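Local atomic coordinates of uncharacterized protein BT_3980 with actin-like ATPase fold (Bacteroides thetaiotaomicron VPI-5482, PDB entry 3HRG), a protein that is of unknown function but adopts the actin-like ATPase fold, which is consistent with, though not proof of, nucleotide binding. Residues A[127-130]-A[131-135]; A[190-193]-A[194-197]; A[145-148]-A[149-153]. All coordinates share one frame; numbering follows the deposited sequence.

Contact 1: residues A[127-130]-A[131-135]; sequences TYTF and LNEQY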
ATOM      1  N   THR A 127      -0.201   5.197  17.463  1.00 13.67           N
ATOM      2  CA  THR A 127       0.878   5.000  16.481  1.00 13.66           C
ATOM      3  C   THR A 127       1.332   6.346  15.900  1.00 13.26           C
ATOM      4  O   THR A 127       2.543   6.619  15.851  1.00 12.03           O
ATOM      5  CB  THR A 127       0.470   3.994  15.384  1.00 13.50           C
ATOM      6  OG1 THR A 127       0.468   2.686  15.955  1.00 14.91           O
ATOM      7  CG2 THR A 127       1.461   4.002  14.239  1.00 13.78           C
ATOM      8  N   TYR A 128       0.375   7.167  15.475  1.00 13.20           N
ATOM      9  CA  TYR A 128       0.678   8.509  14.963  1.00 13.75           C
ATOM     10  C   TYR A 128       1.427   9.378  15.990  1.00 13.52           C
ATOM     11  O   TYR A 128       2.421  10.012  15.665  1.00 14.56           O
ATOM     12  CB  TYR A 128      -0.603   9.243  14.489  1.00 14.22           C
ATOM     13  CG  TYR A 128      -0.288  10.686  14.181  1.00 16.33           C
ATOM     14  CD1 TYR A 128       0.342  11.023  12.991  1.00 20.70           C
ATOM     15  CD2 TYR A 128      -0.526  11.689  15.106  1.00 18.52           C
ATOM     16  CE1 TYR A 128       0.693  12.346  12.704  1.00 21.81           C
ATOM     17  CE2 TYR A 128      -0.161  13.005  14.835  1.00 21.40           C
ATOM     18  CZ  TYR A 128       0.442  13.311  13.617  1.00 22.56           C
ATOM     19  OH  TYR A 128       0.803  14.606  13.315  1.00 27.05           O
ATOM     20  N   THR A 129       0.946   9.413  17.224  1.00 13.49           N
ATOM     21  CA  THR A 129       1.572  10.195  18.300  1.00 13.54           C
ATOM     22  C   THR A 129       3.007   9.764  18.503  1.00 13.14           C
ATOM     23  O   THR A 129       3.901  10.586  18.602  1.00 12.74           O
ATOM     24  CB  THR A 129       0.786  10.011  19.604  1.00 13.43           C
ATOM     25  OG1 THR A 129      -0.583  10.403  19.364  1.00 14.69           O
ATOM     26  CG2 THR A 129       1.380  10.830  20.768  1.00 14.92           C
ATOM     27  N   PHE A 130       3.230   8.457  18.522  1.00 13.02           N
ATOM     28  CA  PHE A 130       4.570   7.957  18.709  1.00 13.10           C
ATOM     29  C   PHE A 130       5.470   8.359  17.543  1.00 13.07           C
ATOM     30  O   PHE A 130       6.562   8.850  17.769  1.00 12.98           O
ATOM     31  CB  PHE A 130       4.589   6.444  18.892  1.00 12.99           C
ATOM     32  CG  PHE A 130       5.968   5.889  19.029  1.00 12.88           C
ATOM     33  CD1 PHE A 130       6.653   6.008  20.219  1.00 13.07           C
ATOM     34  CD2 PHE A 130       6.596   5.298  17.948  1.00 14.27           C
ATOM     35  CE1 PHE A 130       7.939   5.524  20.350  1.00 14.66           C
ATOM     36  CE2 PHE A 130       7.886   4.801  18.064  1.00 15.07           C
ATOM     37  CZ  PHE A 130       8.560   4.912  19.261  1.00 14.43           C
ATOM     38  N   LEU A 131       5.009   8.157  16.310  1.00 13.52           N
ATOM     39  CA  LEU A 131       5.817   8.510  15.137  1.00 14.19           C
ATOM     40  C   LEU A 131       6.065  10.018  14.975  1.00 15.32           C
ATOM     41  O   LEU A 131       7.158  10.415  14.569  1.00 15.56           O
ATOM     42  CB  LEU A 131       5.233   7.906  13.873  1.00 13.63           C
ATOM     43  CG  LEU A 131       5.351   6.379  13.812  1.00 12.00           C
ATOM     44  CD1 LEU A 131       4.420   5.777  12.712  1.00 13.30           C
ATOM     45  CD2 LEU A 131       6.816   5.930  13.622  1.00 12.29           C
ATOM     46  N   ASN A 132       5.085  10.836  15.328  1.00 16.43           N
ATOM     47  CA  ASN A 132       5.233  12.289  15.262  1.00 17.76           C
ATOM     48  C   ASN A 132       6.276  12.775  16.284  1.00 18.10           C
ATOM     49  O   ASN A 132       6.970  13.758  16.044  1.00 18.61           O
ATOM     50  CB  ASN A 132       3.877  12.954  15.468  1.00 18.25           C
ATOM     51  CG  ASN A 132       3.946  14.450  15.365  1.00 20.20           C
ATOM     52  OD1 ASN A 132       4.140  15.008  14.270  1.00 23.98           O
ATOM     53  ND2 ASN A 132       3.725  15.116  16.481  1.00 19.51           N
ATOM     54  N   GLU A 133       6.404  12.071  17.411  1.00 18.11           N
ATOM     55  CA  GLU A 133       7.418  12.405  18.417  1.00 18.39           C
ATOM     56  C   GLU A 133       8.803  12.086  17.874  1.00 17.41           C
ATOM     57  O   GLU A 133       9.718  12.871  18.069  1.00 18.13           O
ATOM     58  CB  GLU A 133       7.184  11.653  19.748  1.00 18.74           C
ATOM     59  CG  GLU A 133       5.971  12.164  20.535  1.00 22.03           C
ATOM     60  CD  GLU A 133       5.436  11.216  21.636  1.00 26.57           C
ATOM     61  OE1 GLU A 133       5.760   9.992  21.633  1.00 28.88           O
ATOM     62  OE2 GLU A 133       4.644  11.706  22.491  1.00 27.81           O
ATOM     63  N   GLN A 134       8.959  10.942  17.198  1.00 16.33           N
ATOM     64  CA  GLN A 134      10.268  10.546  16.654  0.50 15.90           C
ATOM     65  C   GLN A 134      10.620  11.381  15.421  1.00 15.56           C
ATOM     66  O   GLN A 134      11.751  11.794  15.275  1.00 14.46           O
ATOM     67  CB  GLN A 134      10.336   9.058  16.271  0.50 15.97           C
ATOM     68  CG  GLN A 134       9.749   8.072  17.269  0.50 15.51           C
ATOM     69  CD  GLN A 134      10.147   8.343  18.706  0.50 15.47           C
ATOM     70  OE1 GLN A 134      11.329   8.467  19.030  0.50 16.03           O
ATOM     71  NE2 GLN A 134       9.154   8.397  19.584  0.50 14.39           N
ATOM     72  N   TYR A 135       9.632  11.622  14.557  1.00 15.14           N
ATOM     73  CA  TYR A 135       9.806  12.377  13.325  1.00 15.02           C
ATOM     74  C   TYR A 135       8.773  13.460  13.113  1.00 15.17           C
ATOM     75  O   TYR A 135       7.770  13.247  12.379  1.00 16.30           O
ATOM     76  CB  TYR A 135       9.705  11.425  12.148  1.00 14.51           C
ATOM     77  CG  TYR A 135      10.481  10.154  12.292  1.00 12.99           C
ATOM     78  CD1 TYR A 135      11.858  10.153  12.361  1.00 12.68           C
ATOM     79  CD2 TYR A 135       9.821   8.930  12.296  1.00 13.83           C
ATOM     80  CE1 TYR A 135      12.572   8.958  12.456  1.00 13.62           C
ATOM     81  CE2 TYR A 135      10.524   7.730  12.399  1.00 13.76           C
ATOM     82  CZ  TYR A 135      11.890   7.752  12.442  1.00 13.50           C
ATOM     83  OH  TYR A 135      12.563   6.557  12.517  1.00 13.50           O
TER
HETATM   84  O   HOH W   1       3.133  13.246  18.953  1.00 21.32           O

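Contact 2: residues A[190-193]-A[194-197]; sequences CMQT and EDRI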
ATOM      1  N   CYS A 190     -10.238 -10.707   3.682  1.00 19.07           N
ATOM      2  CA  CYS A 190     -10.268 -12.078   3.262  1.00 20.26           C
ATOM      3  C   CYS A 190      -8.942 -12.696   3.642  1.00 21.96           C
ATOM      4  O   CYS A 190      -7.899 -12.043   3.567  1.00 22.54           O
ATOM      5  CB  CYS A 190     -10.578 -12.260   1.774  1.00 20.55           C
ATOM      6  SG  CYS A 190      -9.741 -11.351   0.577  1.00 17.44           S
HETATM    7  N   MSE A 191      -9.064 -13.946   4.096  0.60 22.80           N
HETATM    8  CA  MSE A 191      -8.006 -14.766   4.660  0.60 23.87           C
HETATM    9  C   MSE A 191      -7.583 -15.963   3.785  0.60 23.65           C
HETATM   10  O   MSE A 191      -6.444 -16.451   3.894  0.60 23.59           O
HETATM   11  CB  MSE A 191      -8.533 -15.417   5.963  0.60 24.53           C
HETATM   12  CG  MSE A 191      -9.637 -14.701   6.869  0.60 27.14           C
HETATM   13 SE   MSE A 191      -9.302 -13.159   8.083  0.45 34.10          SE
HETATM   14  CE  MSE A 191      -9.198 -11.754   6.777  0.60 29.78           C
ATOM     15  N   GLN A 192      -8.535 -16.499   3.015  1.00 22.97           N
ATOM     16  CA  GLN A 192      -8.339 -17.676   2.203  1.00 22.31           C
ATOM     17  C   GLN A 192      -8.730 -17.573   0.788  1.00 21.00           C
ATOM     18  O   GLN A 192      -9.419 -16.637   0.369  1.00 20.26           O
ATOM     19  CB  GLN A 192      -9.027 -18.835   2.904  1.00 22.78           C
ATOM     20  CG  GLN A 192     -10.478 -18.708   3.111  1.00 23.87           C
ATOM     21  CD  GLN A 192     -10.888 -19.432   4.345  1.00 25.22           C
ATOM     22  OE1 GLN A 192     -10.119 -20.211   4.926  1.00 26.83           O
ATOM     23  NE2 GLN A 192     -12.091 -19.146   4.797  1.00 28.49           N
ATOM     24  N   THR A 193      -8.248 -18.568   0.056  1.00 19.01           N
ATOM     25  CA  THR A 193      -8.406 -18.622  -1.363  1.00 17.93           C
ATOM     26  C   THR A 193      -9.832 -18.374  -1.860  1.00 16.32           C
ATOM     27  O   THR A 193      -9.985 -17.558  -2.755  1.00 14.85           O
ATOM     28  CB  THR A 193      -7.893 -19.952  -1.868  1.00 18.10           C
ATOM     29  OG1 THR A 193      -6.569 -20.135  -1.332  1.00 20.36           O
ATOM     30  CG2 THR A 193      -7.844 -19.943  -3.340  1.00 18.91           C
ATOM     31  N   GLU A 194     -10.829 -19.036  -1.279  1.00 14.77           N
ATOM     32  CA  GLU A 194     -12.228 -18.859  -1.757  1.00 15.06           C
ATOM     33  C   GLU A 194     -12.702 -17.410  -1.635  1.00 13.72           C
ATOM     34  O   GLU A 194     -13.381 -16.937  -2.530  1.00 13.61           O
ATOM     35  CB  GLU A 194     -13.229 -19.814  -1.081  1.00 15.19           C
ATOM     36  CG  GLU A 194     -13.479 -19.545   0.390  1.00 18.33           C
ATOM     37  CD  GLU A 194     -14.335 -20.609   1.068  1.00 22.64           C
ATOM     38  OE1 GLU A 194     -15.535 -20.765   0.745  1.00 24.66           O
ATOM     39  OE2 GLU A 194     -13.793 -21.275   1.973  1.00 26.37           O
ATOM     40  N   ASP A 195     -12.351 -16.712  -0.558  1.00 12.73           N
ATOM     41  CA  ASP A 195     -12.731 -15.295  -0.364  0.50 12.94           C
ATOM     42  C   ASP A 195     -11.977 -14.359  -1.293  1.00 12.54           C
ATOM     43  O   ASP A 195     -12.510 -13.352  -1.788  1.00 12.12           O
ATOM     44  CB  ASP A 195     -12.332 -14.769   0.989  0.50 13.42           C
ATOM     45  CG  ASP A 195     -13.036 -15.375   2.121  0.50 14.58           C
ATOM     46  OD1 ASP A 195     -14.145 -15.911   1.940  0.50 16.89           O
ATOM     47  OD2 ASP A 195     -12.457 -15.231   3.223  0.50 15.57           O
ATOM     48  N   ARG A 196     -10.691 -14.649  -1.491  1.00 11.78           N
ATOM     49  CA  ARG A 196      -9.882 -13.832  -2.384  1.00 11.99           C
ATOM     50  C   ARG A 196     -10.478 -13.871  -3.796  1.00 12.44           C
ATOM     51  O   ARG A 196     -10.647 -12.834  -4.432  1.00 12.29           O
ATOM     52  CB  ARG A 196      -8.425 -14.346  -2.407  1.00 11.71           C
ATOM     53  CG  ARG A 196      -7.669 -14.037  -1.126  1.00 12.98           C
ATOM     54  CD  ARG A 196      -6.308 -14.713  -1.078  1.00 12.90           C
ATOM     55  NE  ARG A 196      -5.561 -14.261   0.080  1.00 15.88           N
ATOM     56  CZ  ARG A 196      -4.426 -14.784   0.537  1.00 17.94           C
ATOM     57  NH1 ARG A 196      -3.884 -15.880  -0.011  1.00 18.78           N
ATOM     58  NH2 ARG A 196      -3.843 -14.231   1.599  1.00 19.06           N
ATOM     59  N   ILE A 197     -10.777 -15.079  -4.280  1.00 12.16           N
ATOM     60  CA  ILE A 197     -11.365 -15.250  -5.608  1.00 12.21           C
ATOM     61  C   ILE A 197     -12.730 -14.556  -5.680  1.00 11.64           C
ATOM     62  O   ILE A 197     -13.059 -13.895  -6.659  1.00 11.99           O
ATOM     63  CB  ILE A 197     -11.564 -16.732  -5.950  1.00 12.34           C
ATOM     64  CG1 ILE A 197     -10.229 -17.473  -6.088  1.00 14.63           C
ATOM     65  CG2 ILE A 197     -12.330 -16.885  -7.254  1.00 12.10           C
ATOM     66  CD1 ILE A 197     -10.400 -19.005  -5.891  1.00 16.96           C
TER
HETATM   67  O   HOH W   2      -6.016 -12.042   1.450  1.00 17.95           O
HETATM   68  O   HOH W   3      -4.877 -17.937  -1.953  1.00 10.93           O

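Contact 3: residues A[145-148]-A[149-153]; sequences TPLI and EYFSI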
ATOM      1  N   THR A 145      -1.482   4.904  -1.979  1.00  7.15           N
ATOM      2  CA  THR A 145      -1.012   6.090  -2.716  1.00  6.98           C
ATOM      3  C   THR A 145       0.149   5.788  -3.709  1.00  7.21           C
ATOM      4  O   THR A 145      -0.027   5.990  -4.924  1.00  7.07           O
ATOM      5  CB  THR A 145      -0.742   7.224  -1.748  1.00  6.66           C
ATOM      6  OG1 THR A 145      -1.975   7.543  -1.081  1.00  6.06           O
ATOM      7  CG2 THR A 145      -0.158   8.448  -2.470  1.00  5.76           C
ATOM      8  N   PRO A 146       1.315   5.306  -3.225  1.00  7.84           N
ATOM      9  CA  PRO A 146       2.338   4.937  -4.198  1.00  7.65           C
ATOM     10  C   PRO A 146       1.926   3.776  -5.115  1.00  7.51           C
ATOM     11  O   PRO A 146       2.386   3.735  -6.241  1.00  7.48           O
ATOM     12  CB  PRO A 146       3.530   4.505  -3.313  1.00  7.84           C
ATOM     13  CG  PRO A 146       2.898   4.244  -1.954  1.00  7.31           C
ATOM     14  CD  PRO A 146       1.833   5.210  -1.840  1.00  7.72           C
ATOM     15  N   LEU A 147       1.095   2.837  -4.648  1.00  7.28           N
ATOM     16  CA  LEU A 147       0.691   1.718  -5.489  1.00  7.32           C
ATOM     17  C   LEU A 147      -0.122   2.201  -6.701  1.00  7.92           C
ATOM     18  O   LEU A 147       0.121   1.771  -7.821  1.00  8.03           O
ATOM     19  CB  LEU A 147      -0.057   0.638  -4.709  1.00  7.09           C
ATOM     20  CG  LEU A 147       0.741  -0.263  -3.758  1.00  6.71           C
ATOM     21  CD1 LEU A 147      -0.162  -1.314  -3.105  1.00  7.72           C
ATOM     22  CD2 LEU A 147       1.886  -0.964  -4.467  1.00  6.09           C
ATOM     23  N   ILE A 148      -1.038   3.123  -6.474  1.00  8.06           N
ATOM     24  CA  ILE A 148      -1.856   3.680  -7.556  1.00  8.13           C
ATOM     25  C   ILE A 148      -1.003   4.437  -8.544  1.00  8.17           C
ATOM     26  O   ILE A 148      -1.149   4.241  -9.750  1.00  7.66           O
ATOM     27  CB  ILE A 148      -2.950   4.606  -7.010  1.00  7.33           C
ATOM     28  CG1 ILE A 148      -4.000   3.749  -6.332  1.00  7.52           C
ATOM     29  CG2 ILE A 148      -3.572   5.439  -8.142  1.00  6.99           C
ATOM     30  CD1 ILE A 148      -5.007   4.499  -5.495  1.00  4.74           C
ATOM     31  N   GLU A 149      -0.067   5.257  -8.057  1.00  8.48           N
ATOM     32  CA  GLU A 149       0.808   5.983  -8.986  1.00  8.86           C
ATOM     33  C   GLU A 149       1.639   5.022  -9.859  1.00  8.29           C
ATOM     34  O   GLU A 149       1.785   5.207 -11.074  1.00  7.99           O
ATOM     35  CB  GLU A 149       1.738   6.941  -8.244  1.00  9.57           C
ATOM     36  CG  GLU A 149       0.970   7.952  -7.449  1.00 12.98           C
ATOM     37  CD  GLU A 149       1.789   9.112  -6.960  1.00 19.04           C
ATOM     38  OE1 GLU A 149       3.014   9.148  -7.201  1.00 21.62           O
ATOM     39  OE2 GLU A 149       1.166  10.013  -6.356  1.00 24.49           O
ATOM     40  N   TYR A 150       2.183   4.004  -9.227  1.00  7.77           N
ATOM     41  CA  TYR A 150       2.988   3.003  -9.910  1.00  7.70           C
ATOM     42  C   TYR A 150       2.154   2.182 -10.917  1.00  7.06           C
ATOM     43  O   TYR A 150       2.519   2.051 -12.079  1.00  7.22           O
ATOM     44  CB  TYR A 150       3.601   2.073  -8.870  1.00  7.64           C
ATOM     45  CG  TYR A 150       4.496   0.981  -9.419  1.00  7.83           C
ATOM     46  CD1 TYR A 150       5.816   1.243  -9.742  1.00  9.42           C
ATOM     47  CD2 TYR A 150       4.022  -0.327  -9.581  1.00  9.83           C
ATOM     48  CE1 TYR A 150       6.672   0.231 -10.229  1.00  9.75           C
ATOM     49  CE2 TYR A 150       4.861  -1.347 -10.086  1.00  9.19           C
ATOM     50  CZ  TYR A 150       6.184  -1.047 -10.386  1.00 10.78           C
ATOM     51  OH  TYR A 150       7.024  -2.003 -10.863  1.00 13.05           O
ATOM     52  N   PHE A 151       1.063   1.607 -10.452  1.00  7.41           N
ATOM     53  CA  PHE A 151       0.202   0.809 -11.327  1.00  7.16           C
ATOM     54  C   PHE A 151      -0.439   1.653 -12.460  1.00  7.33           C
ATOM     55  O   PHE A 151      -0.624   1.161 -13.558  1.00  6.75           O
ATOM     56  CB  PHE A 151      -0.890   0.113 -10.549  1.00  7.28           C
ATOM     57  CG  PHE A 151      -0.402  -0.940  -9.549  1.00  6.72           C
ATOM     58  CD1 PHE A 151       0.592  -1.852  -9.856  1.00  7.20           C
ATOM     59  CD2 PHE A 151      -1.067  -1.084  -8.339  1.00  6.74           C
ATOM     60  CE1 PHE A 151       0.953  -2.841  -8.941  1.00  8.15           C
ATOM     61  CE2 PHE A 151      -0.702  -2.068  -7.402  1.00  6.05           C
ATOM     62  CZ  PHE A 151       0.298  -2.945  -7.703  1.00  7.50           C
ATOM     63  N   SER A 152      -0.739   2.912 -12.198  1.00  7.67           N
ATOM     64  CA  SER A 152      -1.280   3.790 -13.233  1.00  8.76           C
ATOM     65  C   SER A 152      -0.337   3.822 -14.453  1.00  8.75           C
ATOM     66  O   SER A 152      -0.772   3.682 -15.582  1.00  9.37           O
ATOM     67  CB  SER A 152      -1.492   5.212 -12.705  1.00  8.56           C
ATOM     68  OG  SER A 152      -1.798   6.099 -13.785  1.00 10.23           O
ATOM     69  N   ILE A 153       0.953   3.950 -14.190  1.00  9.23           N
ATOM     70  CA  ILE A 153       1.971   4.043 -15.248  1.00  9.31           C
ATOM     71  C   ILE A 153       2.111   2.694 -15.943  1.00  9.65           C
ATOM     72  O   ILE A 153       2.114   2.636 -17.177  1.00  9.77           O
ATOM     73  CB  ILE A 153       3.324   4.528 -14.685  1.00  9.45           C
ATOM     74  CG1 ILE A 153       3.187   5.934 -14.066  1.00  9.24           C
ATOM     75  CG2 ILE A 153       4.379   4.558 -15.775  1.00  9.11           C
ATOM     76  CD1 ILE A 153       4.426   6.449 -13.330  1.00  8.49           C
TER

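Contact 1: residues A[127-130]-A[131-135]
Thr127 to Gln134 form the last turns of helix 125-134, where Leu131 N donates to Thr127 O at 2.9 Å and Asn132 N to Tyr128 O at 2.8 Å, before Tyr135 leaves helical geometry. Side by side, Tyr128 and Asn132 point the same way, their ring and amide planes only 16° apart; Asn132 CB sits over one ring face toward its rim, a CH-pi contact 4.2 Å from the Tyr128 centroid. A water links the backbone to this amide, donating to Thr129 O and accepting from Asn132 ND2 at 3.2 Å. In the actin-like fold this is the helix leading into strand 139-142, the edge strand of the first five-stranded sheet, and its buried side meets helix 48-58: Thr127 and Leu131 both touch Leu52, and Thr127 CG2 lies 3.8 Å from Leu131 CD1. Phe130 holds CG anti to the backbone N (chi1 177°), which brings the ring under Gln134, whose chain bends at CG. In one of two modelled conformers, Gln134 NE2 stands above one face, shifted toward the rim, CG makes a CH-pi contact there, and NE2 also donates to Phe130 O at 3.2 Å, joining Gln134 N on that oxygen. Phe56 meets the Phe130 ring edge-to-face.

Contact 2: residues A[190-193]-A[194-197]
Two backbone hydrogen bonds tie Arg196 and Ile197 to the residues that start their helix: Arg196 N to Gln192 O at 3.0 Å and Ile197 N to Thr193 O at 3.0 Å, the second almost straight at 172°. Gln192 occupies the N-cap position, so its carbonyl accepts the first of these bonds, and the extended side chain of Arg196 runs out straight past it, back toward the loop, with CG 3.5 Å from Gln192 O.

Water carries polar contacts of the guanidinium. One molecule bridges Cys190 O and Arg196 NE, accepting from NE at 2.6 Å; another donates to Thr193 OG1 and accepts from Arg196 NH1 at 3.0 Å. Both lie in the guanidinium plane, at its edge, while Met191 O stands above one face, offset toward the rim. Direct partners complete the grip: Ser223 OG bonds NH1, and Asp224 takes a hydrogen bond with Thr193 OG1, which probably fixes how that hydroxyl is turned.

Apolar contacts are few. Thr193 turns OG1 beside the backbone N (chi1 -51°), which sends CG2 toward Ile197 CD1, 3.7 Å away, the two side chains crossing at a slant, and both press on Leu228 of helix 225-235. Cys190 SG rests 3.8 Å from Arg196 CG.

The arrangement is the N-terminal end of the helix that follows the three-stranded antiparallel meander in the second half of an actin-like fold, where strand 181-189 turns through residues 190-192 into helix 193-206.

Contact 3: residues A[145-148]-A[149-153]
Leu147 O accepts from Phe151 N in a short, nearly straight bond of 2.8 Å and 170°. The same oxygen lies against the start of the phenylalanine ring, 3.1 Å from Phe151 CD2. Ile148 O receives Ser152 N at 2.8 Å as well, although that bond is more bent, and Pro146 O takes Tyr150 N at 3.0 Å; the proline lacks an N-H, but its carbonyl still accepts. These are i to i+4 contacts along a helix that joins the two halves of the actin-like fold.

Leu147 and Phe151 carry the side-chain contact. They run alongside each other in the same direction, with CG of each opposite its carbonyl carbon (chi1 -65° for Phe151), and the ring's CE2 comes 3.9 Å from Leu147 CB while Leu147 CD2 reaches CE2 and CZ at 4.1 Å. With an alanine here the ring would be gone, which would probably open a gap beside Leu147 and leave Tyr164 without its stacking partner. Further round, Glu149 folds its CG back to 3.3 Å from Thr145 O. The hydroxyls of this stretch are held elsewhere: Thr145 OG1 bonds Asn110 OD1 and Ser152 OG bonds Gly180 O.

Helix 144-154 is thus enclosed on several sides. Leu147, Tyr150 and Phe151 meet Ile248 of helix 248-255, Leu147 and Ile148 touch Tyr175 and Phe151 touches Phe177 of strand 171-178, and Thr145, Ile148 and Glu149 lie on Leu112 of strand 105-112.

How the contacts relate
Along the chain the order is contact 1, contact 3, contact 2, each within or at the start of a separate helix. Helix 125-134 of contact 1 packs on strands 12-17 and 68-73 of the first five-stranded sheet; helix 193-206, opened by contact 2, follows strand 181-189 of the second. Both sheets have strand order 3-2-1-4-5, the duplicated layout of an actin-like fold. Centre to centre, contacts 1 and 2 are 34 Å apart, and contact 3 lies 26 Å from contact 1 and 24 Å from contact 2. Its helix, 144-154, connects edge strand 139-142 to strand 162-167 of the second sheet, about 10 Å from the chain centre against 20 and 19 Å for contacts 1 and 2, so contact 3 marks the junction and the others the flanks.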